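Local coordinates for protein porphyranase B (Zobellia galactanivorans, PDB 3JUU) that cleaves the sulfated red-algal polysaccharide porphyran at linkages between beta-D-galactopyranose and alpha-L-galactopyranose-6-sulfate, releasing mostly disaccharides, at residues A[27-32]-A[271-276]; A[238-243]-A[265-270]. One frame throughout, in Å; residues are numbered along the deposited sequence.

Contact 1: residues A[27-32]-A[271-276]; sequences WKLIEN and RSWQLV. With SO4 (sulfate ion), chain D.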
loop_
_atom_site.group_PDB
_atom_site.type_symbol
_atom_site.label_atom_id
_atom_site.label_comp_id
_atom_site.label_asym_id
_atom_site.label_seq_id
_atom_site.Cartn_x
_atom_site.Cartn_y
_atom_site.Cartn_z
ATOM N N TRP A 27 -15.371 16.199 -5.372
ATOM C CA TRP A 27 -14.681 14.896 -5.433
ATOM C C TRP A 27 -15.673 13.863 -5.951
ATOM O O TRP A 27 -16.777 13.782 -5.413
ATOM C CB TRP A 27 -14.285 14.481 -4.024
ATOM C CG TRP A 27 -13.235 15.334 -3.413
ATOM C CD1 TRP A 27 -13.410 16.227 -2.427
ATOM C CD2 TRP A 27 -11.845 15.362 -3.743
ATOM N NE1 TRP A 27 -12.205 16.797 -2.070
ATOM C CE2 TRP A 27 -11.235 16.333 -2.893
ATOM C CE3 TRP A 27 -11.060 14.700 -4.681
ATOM C CZ2 TRP A 27 -9.890 16.639 -2.945
ATOM C CZ3 TRP A 27 -9.735 15.026 -4.792
ATOM C CH2 TRP A 27 -9.129 15.990 -3.895
ATOM N N LYS A 28 -15.275 13.070 -6.944
ATOM C CA LYS A 28 -16.124 12.052 -7.543
ATOM C C LYS A 28 -15.483 10.651 -7.376
ATOM O O LYS A 28 -14.347 10.432 -7.845
ATOM C CB LYS A 28 -16.306 12.384 -9.049
ATOM C CG LYS A 28 -17.156 11.338 -9.847
ATOM C CD LYS A 28 -17.319 11.744 -11.333
ATOM C CE LYS A 28 -17.782 10.593 -12.237
ATOM N NZ LYS A 28 -17.139 10.813 -13.590
ATOM N N LEU A 29 -16.239 9.741 -6.774
ATOM C CA LEU A 29 -15.764 8.346 -6.583
ATOM C C LEU A 29 -15.409 7.680 -7.857
ATOM O O LEU A 29 -16.182 7.736 -8.857
ATOM C CB LEU A 29 -16.781 7.515 -5.788
ATOM C CG LEU A 29 -16.133 6.217 -5.218
ATOM C CD1 LEU A 29 -15.302 6.601 -3.995
ATOM C CD2 LEU A 29 -17.288 5.276 -4.758
ATOM N N ILE A 30 -14.205 7.100 -7.899
ATOM C CA ILE A 30 -13.800 6.279 -9.036
ATOM C C ILE A 30 -14.257 4.836 -8.655
ATOM O O ILE A 30 -13.608 4.132 -7.850
ATOM C CB ILE A 30 -12.304 6.305 -9.291
ATOM C CG1 ILE A 30 -11.835 7.756 -9.572
ATOM C CG2 ILE A 30 -11.872 5.321 -10.437
ATOM C CD1 ILE A 30 -10.318 7.838 -9.398
ATOM N N GLU A 31 -15.377 4.416 -9.234
ATOM C CA GLU A 31 -16.058 3.189 -8.800
ATOM C C GLU A 31 -15.170 1.973 -8.977
ATOM O O GLU A 31 -15.079 1.139 -8.084
ATOM C CB GLU A 31 -17.339 2.932 -9.647
ATOM C CG GLU A 31 -18.308 4.014 -9.532
ATOM C CD GLU A 31 -18.892 4.038 -8.176
ATOM O OE1 GLU A 31 -19.042 2.945 -7.571
ATOM O OE2 GLU A 31 -19.171 5.145 -7.689
ATOM N N ASN A 32 -14.503 1.852 -10.106
ATOM C CA ASN A 32 -13.711 0.642 -10.342
ATOM C C ASN A 32 -12.355 0.531 -9.580
ATOM O O ASN A 32 -11.568 -0.416 -9.776
ATOM C CB ASN A 32 -13.540 0.387 -11.854
ATOM C CG ASN A 32 -12.627 1.398 -12.538
ATOM O OD1 ASN A 32 -11.885 2.195 -11.903
ATOM N ND2 ASN A 32 -12.642 1.341 -13.855
ATOM N N ARG A 271 -11.034 3.944 -1.066
ATOM C CA ARG A 271 -11.876 4.857 -1.873
ATOM C C ARG A 271 -10.939 5.691 -2.669
ATOM O O ARG A 271 -10.012 6.303 -2.102
ATOM C CB ARG A 271 -12.729 5.756 -0.888
ATOM C CG ARG A 271 -13.679 4.881 -0.040
ATOM C CD ARG A 271 -14.446 5.711 0.991
ATOM N NE ARG A 271 -15.362 4.881 1.795
ATOM C CZ ARG A 271 -15.835 5.263 2.973
ATOM N NH1 ARG A 271 -15.396 6.418 3.515
ATOM N NH2 ARG A 271 -16.627 4.455 3.686
ATOM N N SER A 272 -11.218 5.767 -3.961
ATOM C CA SER A 272 -10.391 6.482 -4.918
ATOM C C SER A 272 -11.284 7.531 -5.600
ATOM O O SER A 272 -12.473 7.269 -5.853
ATOM C CB SER A 272 -9.915 5.465 -5.919
ATOM O OG SER A 272 -9.112 4.474 -5.289
ATOM N N TRP A 273 -10.740 8.715 -5.838
ATOM C CA TRP A 273 -11.568 9.882 -6.236
ATOM C C TRP A 273 -10.814 10.708 -7.241
ATOM O O TRP A 273 -9.581 10.791 -7.201
ATOM C CB TRP A 273 -11.855 10.800 -5.018
ATOM C CG TRP A 273 -12.345 10.152 -3.724
ATOM C CD1 TRP A 273 -11.576 9.500 -2.732
ATOM C CD2 TRP A 273 -13.679 10.136 -3.244
ATOM N NE1 TRP A 273 -12.382 9.076 -1.708
ATOM C CE2 TRP A 273 -13.675 9.466 -1.983
ATOM C CE3 TRP A 273 -14.919 10.623 -3.775
ATOM C CZ2 TRP A 273 -14.849 9.272 -1.224
ATOM C CZ3 TRP A 273 -16.076 10.415 -3.031
ATOM C CH2 TRP A 273 -16.037 9.758 -1.763
ATOM N N GLN A 274 -11.568 11.307 -8.168
ATOM C CA GLN A 274 -11.070 12.350 -9.060
ATOM C C GLN A 274 -11.680 13.700 -8.604
ATOM O O GLN A 274 -12.812 13.756 -8.068
ATOM C CB GLN A 274 -11.589 12.113 -10.466
ATOM C CG GLN A 274 -10.897 11.072 -11.261
ATOM C CD GLN A 274 -11.623 10.843 -12.603
ATOM O OE1 GLN A 274 -12.774 11.263 -12.767
ATOM N NE2 GLN A 274 -10.938 10.224 -13.567
ATOM N N LEU A 275 -10.913 14.766 -8.814
ATOM C CA LEU A 275 -11.345 16.086 -8.498
ATOM C C LEU A 275 -11.821 16.674 -9.824
ATOM O O LEU A 275 -11.065 16.704 -10.807
ATOM C CB LEU A 275 -10.141 16.885 -7.987
ATOM C CG LEU A 275 -10.553 18.226 -7.384
ATOM C CD1 LEU A 275 -11.491 18.175 -6.218
ATOM C CD2 LEU A 275 -9.193 18.931 -7.012
ATOM N N VAL A 276 -13.093 17.052 -9.861
ATOM C CA VAL A 276 -13.690 17.554 -11.125
ATOM C C VAL A 276 -14.308 18.947 -10.905
ATOM O O VAL A 276 -14.720 19.289 -9.776
ATOM C CB VAL A 276 -14.742 16.589 -11.721
ATOM C CG1 VAL A 276 -14.032 15.159 -12.178
ATOM C CG2 VAL A 276 -15.944 16.391 -10.758
HETATM S S SO4 D . -16.804 5.648 7.028
HETATM O O1 SO4 D . -17.726 6.385 7.885
HETATM O O2 SO4 D . -17.537 4.608 6.294
HETATM O O3 SO4 D . -16.204 6.609 6.098
HETATM O O4 SO4 D . -15.760 5.041 7.885
#

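Contact 2: residues A[238-243]-A[265-270]; sequences LRMVVE and TTYNWV. With SO4 (sulfate ion), chain D.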
loop_
_atom_site.group_PDB
_atom_site.type_symbol
_atom_site.label_atom_id
_atom_site.label_comp_id
_atom_site.label_asym_id
_atom_site.label_seq_id
_atom_site.Cartn_x
_atom_site.Cartn_y
_atom_site.Cartn_z
ATOM N N LEU A 238 -3.606 0.382 -7.700
ATOM C CA LEU A 238 -3.571 0.241 -6.248
ATOM C C LEU A 238 -2.970 -1.099 -5.811
ATOM O O LEU A 238 -3.013 -2.134 -6.567
ATOM C CB LEU A 238 -4.957 0.367 -5.634
ATOM C CG LEU A 238 -5.518 1.804 -5.645
ATOM C CD1 LEU A 238 -7.046 1.760 -5.414
ATOM C CD2 LEU A 238 -4.861 2.711 -4.600
ATOM N N ARG A 239 -2.379 -1.056 -4.631
ATOM C CA ARG A 239 -1.796 -2.248 -4.023
ATOM C C ARG A 239 -2.135 -2.245 -2.533
ATOM O O ARG A 239 -1.896 -1.233 -1.832
ATOM C CB ARG A 239 -0.275 -2.210 -4.096
ATOM C CG ARG A 239 0.285 -2.222 -5.532
ATOM C CD ARG A 239 0.247 -3.702 -6.104
ATOM N NE ARG A 239 0.767 -3.729 -7.468
ATOM C CZ ARG A 239 0.032 -3.619 -8.577
ATOM N NH1 ARG A 239 -1.235 -3.340 -8.514
ATOM N NH2 ARG A 239 0.643 -3.778 -9.756
ATOM N N MET A 240 -2.585 -3.403 -2.013
ATOM C CA MET A 240 -2.668 -3.623 -0.565
ATOM C C MET A 240 -1.932 -4.971 -0.352
ATOM O O MET A 240 -2.384 -6.039 -0.834
ATOM C CB MET A 240 -4.158 -3.722 -0.113
ATOM C CG MET A 240 -4.928 -2.349 -0.160
ATOM S SD MET A 240 -5.649 -2.195 -1.889
ATOM C CE MET A 240 -7.077 -3.284 -1.905
ATOM N N VAL A 241 -0.798 -4.923 0.344
ATOM C CA VAL A 241 0.143 -6.058 0.293
ATOM C C VAL A 241 0.667 -6.292 1.678
ATOM O O VAL A 241 0.985 -5.338 2.441
ATOM C CB VAL A 241 1.309 -5.793 -0.722
ATOM C CG1 VAL A 241 2.473 -6.847 -0.571
ATOM C CG2 VAL A 241 0.736 -5.763 -2.190
ATOM N N VAL A 242 0.852 -7.569 1.990
ATOM C CA VAL A 242 1.393 -7.971 3.296
ATOM C C VAL A 242 2.540 -8.908 2.917
ATOM O O VAL A 242 2.308 -9.961 2.293
ATOM C CB VAL A 242 0.293 -8.743 4.124
ATOM C CG1 VAL A 242 0.976 -9.459 5.366
ATOM C CG2 VAL A 242 -0.809 -7.755 4.602
ATOM N N GLU A 243 3.779 -8.519 3.226
ATOM C CA GLU A 243 4.960 -9.188 2.617
ATOM C C GLU A 243 6.032 -9.382 3.695
ATOM O O GLU A 243 5.890 -8.840 4.811
ATOM C CB GLU A 243 5.545 -8.268 1.546
ATOM C CG GLU A 243 6.353 -7.117 2.121
ATOM C CD GLU A 243 6.122 -5.841 1.327
ATOM O OE1 GLU A 243 6.985 -5.543 0.464
ATOM O OE2 GLU A 243 5.109 -5.149 1.578
ATOM N N THR A 265 -4.055 -7.934 8.641
ATOM C CA THR A 265 -4.087 -6.488 8.296
ATOM C C THR A 265 -5.502 -6.273 7.790
ATOM O O THR A 265 -5.941 -7.010 6.931
ATOM C CB THR A 265 -3.047 -6.224 7.151
ATOM O OG1 THR A 265 -1.739 -6.507 7.674
ATOM C CG2 THR A 265 -3.187 -4.711 6.762
ATOM N N THR A 266 -6.231 -5.322 8.363
ATOM C CA THR A 266 -7.644 -5.154 7.998
ATOM C C THR A 266 -7.854 -3.783 7.328
ATOM O O THR A 266 -7.406 -2.783 7.898
ATOM C CB THR A 266 -8.496 -5.212 9.283
ATOM O OG1 THR A 266 -8.248 -6.466 9.997
ATOM C CG2 THR A 266 -10.017 -5.031 8.945
ATOM N N TYR A 267 -8.474 -3.766 6.153
ATOM C CA TYR A 267 -8.821 -2.520 5.457
ATOM C C TYR A 267 -10.327 -2.440 5.502
ATOM O O TYR A 267 -10.984 -3.311 4.912
ATOM C CB TYR A 267 -8.362 -2.565 4.011
ATOM C CG TYR A 267 -6.865 -2.859 3.844
ATOM C CD1 TYR A 267 -5.960 -1.812 3.540
ATOM C CD2 TYR A 267 -6.359 -4.164 3.965
ATOM C CE1 TYR A 267 -4.570 -2.103 3.354
ATOM C CE2 TYR A 267 -4.990 -4.442 3.817
ATOM C CZ TYR A 267 -4.110 -3.417 3.519
ATOM O OH TYR A 267 -2.770 -3.662 3.346
ATOM N N ASN A 268 -10.882 -1.455 6.222
ATOM C CA ASN A 268 -12.354 -1.255 6.202
ATOM C C ASN A 268 -12.882 -0.792 4.843
ATOM O O ASN A 268 -13.998 -1.137 4.443
ATOM C CB ASN A 268 -12.844 -0.343 7.339
ATOM C CG ASN A 268 -12.693 -0.963 8.684
ATOM O OD1 ASN A 268 -12.660 -2.202 8.823
ATOM N ND2 ASN A 268 -12.622 -0.122 9.724
ATOM N N TRP A 269 -12.055 -0.069 4.078
ATOM C CA TRP A 269 -12.487 0.360 2.794
ATOM C C TRP A 269 -11.298 0.939 2.058
ATOM O O TRP A 269 -10.290 1.288 2.732
ATOM C CB TRP A 269 -13.615 1.404 2.925
ATOM C CG TRP A 269 -13.459 2.469 3.973
ATOM C CD1 TRP A 269 -14.126 2.539 5.189
ATOM C CD2 TRP A 269 -12.702 3.723 3.870
ATOM N NE1 TRP A 269 -13.805 3.720 5.828
ATOM C CE2 TRP A 269 -12.910 4.434 5.066
ATOM C CE3 TRP A 269 -11.809 4.258 2.900
ATOM C CZ2 TRP A 269 -12.270 5.693 5.344
ATOM C CZ3 TRP A 269 -11.177 5.512 3.175
ATOM C CH2 TRP A 269 -11.425 6.205 4.368
ATOM N N VAL A 270 -11.425 1.013 0.737
ATOM C CA VAL A 270 -10.487 1.774 -0.132
ATOM C C VAL A 270 -11.339 2.641 -1.019
ATOM O O VAL A 270 -12.297 2.150 -1.649
ATOM C CB VAL A 270 -9.652 0.850 -1.021
ATOM C CG1 VAL A 270 -8.832 1.677 -2.058
ATOM C CG2 VAL A 270 -8.671 0.070 -0.186
HETATM S S SO4 D . -16.804 5.648 7.028
HETATM O O1 SO4 D . -17.726 6.385 7.885
HETATM O O2 SO4 D . -17.537 4.608 6.294
HETATM O O3 SO4 D . -16.204 6.609 6.098
HETATM O O4 SO4 D . -15.760 5.041 7.885
#

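Contact 1: residues A[27-32]-A[271-276]
Lys28 and Gln274 form the hydrogen-bonded pair of an antiparallel ladder that joins strand 26-29, near the N-terminus, to the end of the C-terminal strand 264-276, away from the active site. Trp27–Leu275 and Leu29–Trp273 are the non-hydrogen-bonded pairs before and after it. Lys28 N donates to Gln274 O over 2.8 Å, and Gln274 N returns a bond to Lys28 O. Two residues on, Ile30 N reaches Ser272 O at 2.7 Å in a nearly straight bond (174° at the hydrogen).

Two CH-pi contacts share one side. Leu275 CD1 sits over the centre of the six-membered ring of Trp27, 3.6 Å from its centroid. Leu29 repeats the pattern: CG is anti to the backbone N (chi1 -163°), and chi2 (77°) sets CD1 over the Trp273 six-membered ring, 3.7 Å from the centroid. Trp27 CB against Trp273 CE3 (3.9 Å) joins the two clusters. On the other side, Ile30 CD1 packs on Gln274 CG.

Trp27 NE1 bonds to Asp19 and Trp273 NE1 to Glu111. An alanine at Trp27 would probably leave Leu275 CD1 without its aromatic floor and Asp19 without its donor.

Arg271 NH1 and NH2 bond to O3 (2.7 Å) and O2 (2.8 Å) of a sulfate ion, probably from the crystallisation liquor. Backbone bonds and methyl-on-indole packing thus join the strands, while Arg271 turns its guanidinium to Glu36 and the sulfate.

Contact 2: residues A[238-243]-A[265-270]
Strands 238-242 and 265-267 face each other across the interior of the beta-sandwich (jelly roll) of this GH16 enzyme, running roughly antiparallel with axes 9.2 Å apart, so side chains alone bridge the gap. Met240 lies over one face of the Tyr267 ring: CG stands 3.5 Å from CE1, offset toward the rim, and CB lies 3.6 Å from Tyr267 CZ. Bends at chi2 (89°) and chi3 (77°) fold the thioether back, bringing Met240 SD and CE within van der Waals range of Val270 CG2. Leu238 and Val270 meet tip to tip, CD1 to CG1 at 3.8 Å. At the other end Val242 and Thr265 slide past each other, Val242 CG2 3.4 Å from Thr265 OG1. Tyr267 OH bonds to Thr124 O and Thr265 OG1 to Ser123 OG, both of strand 122-128; Thr265 OG1 also bonds to Asn117 ND2 of a loop.

Val241 points away from this core, its side chain about 4 Å from that of Trp54, a probable substrate-binding residue. Two residues on, Glu243, also probably substrate-binding, forms a salt bridge with Arg57. Strand 237-242 is flanked by strands 90-101 and 122-128, while strand 264-276 pairs with strands 73-87 and 108-115.

How the contacts relate
Strand 264-276 is common to both contacts: its earlier half, up to Val270, serves contact 2, and the remainder, from Arg271 onward, serves contact 1. Their centres lie 18 Å apart, yet they touch where Ser272 OG of contact 1 approaches Leu238 CD1 of contact 2 at 3.4 Å. Along the chain, contact 2 lies within the 238-residue span that contact 1 closes by pairing strand 26-29 with the C-terminal strand. Contact 2 is part of the sandwich interior behind the probable substrate-binding surface, whereas contact 1 lies away from the catalytic and substrate-binding residues. One sulfate ion touches both, held by Arg271 and by Trp269 NE1, with His13 as a further partner.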